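Local coordinates for adhesin LabA (PDB 6GMM), which probably helps Helicobacter pylori adhere to the gastric mucosa as a lectin-like adhesin, probably by binding LacdiNAc glycans, at residues 92-102 with 128-139. Residues are numbered along the deposited sequence; the frame is centred on the assembly and turned at random.
Sequences NGGVQTFHNTP and TENYAKINKAYQ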
ATOM      1  N   ASN A  92       1.007 -37.756  -5.224  1.00 28.50           N
ATOM      2  CA  ASN A  92       0.946 -36.587  -4.353  1.00 27.15           C
ATOM      3  C   ASN A  92       2.307 -36.054  -3.867  1.00 30.79           C
ATOM      4  O   ASN A  92       2.386 -35.446  -2.795  1.00 30.05           O
ATOM      5  CB  ASN A  92       0.003 -36.881  -3.155  1.00 26.28           C
ATOM      6  CG  ASN A  92      -1.378 -37.317  -3.608  1.00 40.90           C
ATOM      7  OD1 ASN A  92      -1.897 -36.843  -4.616  1.00 31.33           O
ATOM      8  ND2 ASN A  92      -1.987 -38.271  -2.928  1.00 29.37           N
ATOM      9  N   GLY A  93       3.341 -36.201  -4.690  1.00 27.77           N
ATOM     10  CA  GLY A  93       4.678 -35.720  -4.341  1.00 26.50           C
ATOM     11  C   GLY A  93       5.538 -36.811  -3.720  1.00 28.88           C
ATOM     12  O   GLY A  93       6.727 -36.587  -3.452  1.00 28.67           O
ATOM     13  N   GLY A  94       4.930 -37.973  -3.476  1.00 25.25           N
ATOM     14  CA  GLY A  94       5.610 -39.136  -2.900  1.00 25.50           C
ATOM     15  C   GLY A  94       6.111 -38.876  -1.493  1.00 26.77           C
ATOM     16  O   GLY A  94       5.455 -38.178  -0.716  1.00 24.77           O
ATOM     17  N   VAL A  95       7.269 -39.416  -1.161  1.00 24.80           N
ATOM     18  CA  VAL A  95       7.875 -39.244   0.164  1.00 24.09           C
ATOM     19  C   VAL A  95       9.100 -38.354  -0.010  1.00 26.29           C
ATOM     20  O   VAL A  95      10.017 -38.723  -0.761  1.00 26.43           O
ATOM     21  CB  VAL A  95       8.230 -40.602   0.855  1.00 26.34           C
ATOM     22  CG1 VAL A  95       8.904 -40.374   2.208  1.00 25.37           C
ATOM     23  CG2 VAL A  95       6.993 -41.478   1.032  1.00 26.55           C
ATOM     24  N   GLN A  96       9.124 -37.195   0.690  1.00 22.62           N
ATOM     25  CA  GLN A  96      10.233 -36.235   0.641  1.00 22.16           C
ATOM     26  C   GLN A  96      10.608 -35.679   2.029  1.00 23.52           C
ATOM     27  O   GLN A  96       9.781 -35.695   2.947  1.00 21.54           O
ATOM     28  CB  GLN A  96       9.887 -35.080  -0.283  1.00 22.26           C
ATOM     29  CG  GLN A  96       9.616 -35.425  -1.742  1.00 28.78           C
ATOM     30  CD  GLN A  96       9.258 -34.192  -2.513  1.00 44.86           C
ATOM     31  OE1 GLN A  96       9.877 -33.138  -2.351  1.00 32.23           O
ATOM     32  NE2 GLN A  96       8.246 -34.292  -3.370  1.00 41.83           N
ATOM     33  N   THR A  97      11.865 -35.196   2.166  1.00 21.52           N
ATOM     34  CA  THR A  97      12.451 -34.613   3.386  1.00 21.27           C
ATOM     35  C   THR A  97      12.879 -33.153   3.105  1.00 26.81           C
ATOM     36  O   THR A  97      13.531 -32.869   2.080  1.00 27.59           O
ATOM     37  CB  THR A  97      13.618 -35.502   3.921  1.00 29.41           C
ATOM     38  OG1 THR A  97      13.127 -36.810   4.229  1.00 21.95           O
ATOM     39  CG2 THR A  97      14.298 -34.916   5.169  1.00 26.61           C
ATOM     40  N   PHE A  98      12.495 -32.232   4.030  1.00 21.29           N
ATOM     41  CA  PHE A  98      12.740 -30.810   3.915  1.00 20.53           C
ATOM     42  C   PHE A  98      13.518 -30.288   5.124  1.00 25.67           C
ATOM     43  O   PHE A  98      13.119 -30.483   6.275  1.00 25.60           O
ATOM     44  CB  PHE A  98      11.404 -30.077   3.719  1.00 20.55           C
ATOM     45  CG  PHE A  98      10.528 -30.673   2.624  1.00 20.56           C
ATOM     46  CD1 PHE A  98       9.620 -31.695   2.911  1.00 21.63           C
ATOM     47  CD2 PHE A  98      10.616 -30.216   1.316  1.00 21.02           C
ATOM     48  CE1 PHE A  98       8.817 -32.246   1.898  1.00 21.79           C
ATOM     49  CE2 PHE A  98       9.799 -30.751   0.315  1.00 23.09           C
ATOM     50  CZ  PHE A  98       8.920 -31.781   0.607  1.00 21.18           C
ATOM     51  N   HIS A  99      14.666 -29.667   4.850  1.00 22.56           N
ATOM     52  CA  HIS A  99      15.531 -29.086   5.867  1.00 21.84           C
ATOM     53  C   HIS A  99      15.207 -27.611   6.053  1.00 27.06           C
ATOM     54  O   HIS A  99      14.599 -26.987   5.171  1.00 26.42           O
ATOM     55  CB  HIS A  99      16.977 -29.228   5.431  1.00 22.76           C
ATOM     56  CG  HIS A  99      17.459 -30.629   5.540  1.00 26.62           C
ATOM     57  ND1 HIS A  99      17.252 -31.544   4.523  1.00 27.99           N
ATOM     58  CD2 HIS A  99      18.020 -31.260   6.593  1.00 29.45           C
ATOM     59  CE1 HIS A  99      17.731 -32.687   4.971  1.00 28.55           C
ATOM     60  NE2 HIS A  99      18.198 -32.567   6.217  1.00 29.43           N
ATOM     61  N   ASN A 100      15.682 -27.037   7.180  1.00 23.34           N
ATOM     62  CA  ASN A 100      15.542 -25.629   7.538  1.00 22.67           C
ATOM     63  C   ASN A 100      14.099 -25.182   7.614  1.00 23.68           C
ATOM     64  O   ASN A 100      13.837 -23.997   7.518  1.00 24.74           O
ATOM     65  CB  ASN A 100      16.371 -24.726   6.602  1.00 24.57           C
ATOM     66  CG  ASN A 100      17.762 -25.239   6.372  1.00 45.21           C
ATOM     67  OD1 ASN A 100      18.534 -25.465   7.319  1.00 39.36           O
ATOM     68  ND2 ASN A 100      18.101 -25.452   5.110  1.00 34.57           N
ATOM     69  N   THR A 101      13.166 -26.112   7.844  1.00 19.93           N
ATOM     70  CA  THR A 101      11.763 -25.748   7.978  1.00 20.03           C
ATOM     71  C   THR A 101      11.517 -24.956   9.298  1.00 23.26           C
ATOM     72  O   THR A 101      12.411 -24.906  10.160  1.00 20.84           O
ATOM     73  CB  THR A 101      10.852 -26.995   7.869  1.00 25.38           C
ATOM     74  OG1 THR A 101      11.050 -27.849   8.999  1.00 31.28           O
ATOM     75  CG2 THR A 101      11.026 -27.740   6.551  1.00 20.17           C
ATOM     76  N   PRO A 102      10.321 -24.327   9.471  1.00 20.79           N
ATOM     77  CA  PRO A 102      10.073 -23.611  10.730  1.00 21.14           C
ATOM     78  C   PRO A 102      10.243 -24.514  11.944  1.00 22.84           C
ATOM     79  O   PRO A 102       9.778 -25.643  11.947  1.00 21.31           O
ATOM     80  CB  PRO A 102       8.608 -23.163  10.613  1.00 22.64           C
ATOM     81  CG  PRO A 102       8.284 -23.221   9.169  1.00 25.51           C
ATOM     82  CD  PRO A 102       9.149 -24.256   8.557  1.00 20.92           C
ATOM     83  N   THR A 128       2.493 -34.083   0.091  1.00 22.54           N
ATOM     84  CA  THR A 128       3.941 -33.849   0.023  1.00 22.04           C
ATOM     85  C   THR A 128       4.204 -32.739  -0.995  1.00 23.67           C
ATOM     86  O   THR A 128       4.916 -31.796  -0.650  1.00 21.55           O
ATOM     87  CB  THR A 128       4.695 -35.135  -0.310  1.00 26.85           C
ATOM     88  OG1 THR A 128       4.477 -36.089   0.738  1.00 27.24           O
ATOM     89  CG2 THR A 128       6.195 -34.907  -0.489  1.00 26.32           C
ATOM     90  N   GLU A 129       3.533 -32.787  -2.189  1.00 22.62           N
ATOM     91  CA  GLU A 129       3.670 -31.761  -3.234  1.00 23.29           C
ATOM     92  C   GLU A 129       3.334 -30.346  -2.726  1.00 27.20           C
ATOM     93  O   GLU A 129       4.077 -29.413  -3.028  1.00 26.48           O
ATOM     94  CB  GLU A 129       2.914 -32.096  -4.550  1.00 25.43           C
ATOM     95  CG  GLU A 129       1.407 -32.291  -4.502  1.00 36.85           C
ATOM     96  CD  GLU A 129       0.779 -32.949  -5.729  1.00 65.72           C
ATOM     97  OE1 GLU A 129       1.497 -33.196  -6.727  1.00 50.51           O
ATOM     98  OE2 GLU A 129      -0.437 -33.248  -5.677  1.00 61.72           O
ATOM     99  N   ASN A 130       2.250 -30.189  -1.922  1.00 24.49           N
ATOM    100  CA  ASN A 130       1.887 -28.883  -1.350  1.00 22.49           C
ATOM    101  C   ASN A 130       2.884 -28.467  -0.262  1.00 23.65           C
ATOM    102  O   ASN A 130       3.097 -27.304  -0.066  1.00 23.04           O
ATOM    103  CB  ASN A 130       0.481 -28.897  -0.804  1.00 21.17           C
ATOM    104  CG  ASN A 130      -0.567 -28.900  -1.888  1.00 34.65           C
ATOM    105  OD1 ASN A 130      -0.361 -28.423  -3.006  1.00 22.10           O
ATOM    106  ND2 ASN A 130      -1.734 -29.414  -1.570  1.00 22.50           N
ATOM    107  N   TYR A 131       3.492 -29.404   0.445  1.00 22.58           N
ATOM    108  CA  TYR A 131       4.480 -29.010   1.442  1.00 20.74           C
ATOM    109  C   TYR A 131       5.685 -28.458   0.688  1.00 22.28           C
ATOM    110  O   TYR A 131       6.132 -27.357   1.011  1.00 20.45           O
ATOM    111  CB  TYR A 131       4.862 -30.151   2.412  1.00 19.99           C
ATOM    112  CG  TYR A 131       5.654 -29.622   3.589  1.00 19.64           C
ATOM    113  CD1 TYR A 131       6.992 -29.258   3.446  1.00 19.41           C
ATOM    114  CD2 TYR A 131       5.042 -29.383   4.815  1.00 19.65           C
ATOM    115  CE1 TYR A 131       7.705 -28.698   4.502  1.00 19.35           C
ATOM    116  CE2 TYR A 131       5.747 -28.831   5.880  1.00 19.47           C
ATOM    117  CZ  TYR A 131       7.076 -28.474   5.713  1.00 23.56           C
ATOM    118  OH  TYR A 131       7.775 -27.877   6.732  1.00 23.01           O
ATOM    119  N   ALA A 132       6.117 -29.155  -0.381  1.00 20.04           N
ATOM    120  CA  ALA A 132       7.248 -28.761  -1.216  1.00 20.64           C
ATOM    121  C   ALA A 132       7.048 -27.351  -1.774  1.00 25.40           C
ATOM    122  O   ALA A 132       7.977 -26.538  -1.714  1.00 26.05           O
ATOM    123  CB  ALA A 132       7.456 -29.780  -2.347  1.00 21.81           C
ATOM    124  N   LYS A 133       5.809 -27.056  -2.265  1.00 21.69           N
ATOM    125  CA  LYS A 133       5.363 -25.775  -2.844  1.00 19.99           C
ATOM    126  C   LYS A 133       5.496 -24.633  -1.825  1.00 21.21           C
ATOM    127  O   LYS A 133       6.164 -23.625  -2.108  1.00 20.24           O
ATOM    128  CB  LYS A 133       3.894 -25.896  -3.298  1.00 21.15           C
ATOM    129  CG  LYS A 133       3.491 -24.944  -4.404  1.00 43.04           C
ATOM    130  CD  LYS A 133       2.031 -25.140  -4.844  1.00 56.18           C
ATOM    131  CE  LYS A 133       1.872 -26.124  -5.981  1.00 72.34           C
ATOM    132  NZ  LYS A 133       0.445 -26.486  -6.211  1.00 85.18           N
ATOM    133  N   ILE A 134       4.845 -24.784  -0.660  1.00 18.70           N
ATOM    134  CA  ILE A 134       4.877 -23.812   0.440  1.00 18.25           C
ATOM    135  C   ILE A 134       6.343 -23.653   0.928  1.00 20.16           C
ATOM    136  O   ILE A 134       6.822 -22.532   1.047  1.00 18.05           O
ATOM    137  CB  ILE A 134       3.946 -24.241   1.601  1.00 18.85           C
ATOM    138  CG1 ILE A 134       2.477 -24.329   1.154  1.00 18.65           C
ATOM    139  CG2 ILE A 134       4.144 -23.330   2.821  1.00 18.07           C
ATOM    140  CD1 ILE A 134       1.465 -24.867   2.193  1.00 19.99           C
ATOM    141  N   ASN A 135       7.041 -24.766   1.173  1.00 18.33           N
ATOM    142  CA  ASN A 135       8.445 -24.733   1.622  1.00 18.42           C
ATOM    143  C   ASN A 135       9.371 -23.942   0.694  1.00 21.91           C
ATOM    144  O   ASN A 135      10.229 -23.209   1.201  1.00 19.89           O
ATOM    145  CB  ASN A 135       9.034 -26.125   1.834  1.00 18.67           C
ATOM    146  CG  ASN A 135      10.441 -26.066   2.397  1.00 30.86           C
ATOM    147  OD1 ASN A 135      10.654 -25.581   3.529  1.00 18.67           O
ATOM    148  ND2 ASN A 135      11.440 -26.429   1.552  1.00 19.06           N
ATOM    149  N   LYS A 136       9.231 -24.133  -0.654  1.00 20.50           N
ATOM    150  CA  LYS A 136      10.098 -23.491  -1.645  1.00 21.47           C
ATOM    151  C   LYS A 136       9.911 -22.003  -1.530  1.00 24.84           C
ATOM    152  O   LYS A 136      10.890 -21.266  -1.444  1.00 26.40           O
ATOM    153  CB  LYS A 136       9.800 -23.996  -3.074  1.00 24.79           C
ATOM    154  CG  LYS A 136      10.709 -23.412  -4.155  1.00 31.49           C
ATOM    155  CD  LYS A 136      10.537 -24.157  -5.470  1.00 42.39           C
ATOM    156  CE  LYS A 136      11.334 -23.538  -6.591  1.00 52.64           C
ATOM    157  NZ  LYS A 136      11.404 -24.434  -7.775  1.00 62.14           N
ATOM    158  N   ALA A 137       8.643 -21.573  -1.479  1.00 21.02           N
ATOM    159  CA  ALA A 137       8.260 -20.182  -1.330  1.00 19.76           C
ATOM    160  C   ALA A 137       8.871 -19.607  -0.036  1.00 24.20           C
ATOM    161  O   ALA A 137       9.532 -18.572  -0.094  1.00 24.99           O
ATOM    162  CB  ALA A 137       6.752 -20.061  -1.306  1.00 19.91           C
ATOM    163  N   TYR A 138       8.705 -20.312   1.101  1.00 19.48           N
ATOM    164  CA  TYR A 138       9.235 -19.900   2.402  1.00 19.32           C
ATOM    165  C   TYR A 138      10.769 -19.737   2.360  1.00 20.34           C
ATOM    166  O   TYR A 138      11.303 -18.752   2.873  1.00 18.21           O
ATOM    167  CB  TYR A 138       8.807 -20.916   3.483  1.00 20.79           C
ATOM    168  CG  TYR A 138       9.443 -20.707   4.841  1.00 24.01           C
ATOM    169  CD1 TYR A 138       8.902 -19.813   5.758  1.00 26.34           C
ATOM    170  CD2 TYR A 138      10.562 -21.437   5.228  1.00 24.91           C
ATOM    171  CE1 TYR A 138       9.446 -19.666   7.033  1.00 26.59           C
ATOM    172  CE2 TYR A 138      11.139 -21.267   6.483  1.00 25.55           C
ATOM    173  CZ  TYR A 138      10.565 -20.396   7.390  1.00 29.57           C
ATOM    174  OH  TYR A 138      11.127 -20.250   8.628  1.00 26.47           O
ATOM    175  N   GLN A 139      11.462 -20.698   1.728  1.00 18.46           N
ATOM    176  CA  GLN A 139      12.923 -20.677   1.643  1.00 18.87           C
ATOM    177  C   GLN A 139      13.424 -19.511   0.844  1.00 21.41           C
ATOM    178  O   GLN A 139      14.433 -18.937   1.236  1.00 21.98           O
ATOM    179  CB  GLN A 139      13.530 -22.008   1.145  1.00 20.12           C
ATOM    180  CG  GLN A 139      13.244 -23.234   2.003  1.00 19.79           C
ATOM    181  CD  GLN A 139      13.717 -23.171   3.430  1.00 30.20           C
ATOM    182  OE1 GLN A 139      14.724 -22.526   3.763  1.00 20.56           O
ATOM    183  NE2 GLN A 139      13.007 -23.888   4.299  1.00 21.23           N
TER
HETATM  184  O   HOH W   1      14.188 -26.665   2.509  1.00 10.98           O
HETATM  185  O   HOH W   2      13.679 -21.012   8.857  1.00 25.36           O
HETATM  186  O   HOH W   3      15.136 -21.429   6.535  1.00 41.64           O
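Strand 96-98 runs alongside the first turns of helix 128-139 in nearly the same direction, the axes 9.7 Å apart and 25° from parallel, and the loop before the strand meets the helix start, where Glu129 N donates to Asn92 O (3.0 Å). Next to this bond Thr128 OG1 donates to Gly94 O at 2.7 Å, almost in line with the carbonyl. The methyl of Thr128, set anti to its own N, lies against the side chain of Gln96, extended beyond CG and touching it from CB to NE2; that NE2 closes the turn on Gly93 O, in plane and on a lone pair. Phe98 is the central apolar piece: Tyr131 CD1 covers one ring face near its rim, 3.6 Å from Phe98 CD1, the planes 41° apart, while Phe98 CE2 packs on Ala132. Farther along, Thr101 CG2 meets the edge of the Tyr131 ring beside OH, and Pro102 CG sits over a face of Tyr138, whose OH bonds to Gln74. Gln139 NE2 bonds Asn135 OD1 (3.0 Å) and, weakly, Asn100 O; one water joins His99 O to Asn135 ND2. Strand 96-98 pairs antiparallel with 111-113, where Cys113 is disulfide-bonded to Cys83; this small two-stranded hairpin packs on a helix within the SabA-type adhesion domain.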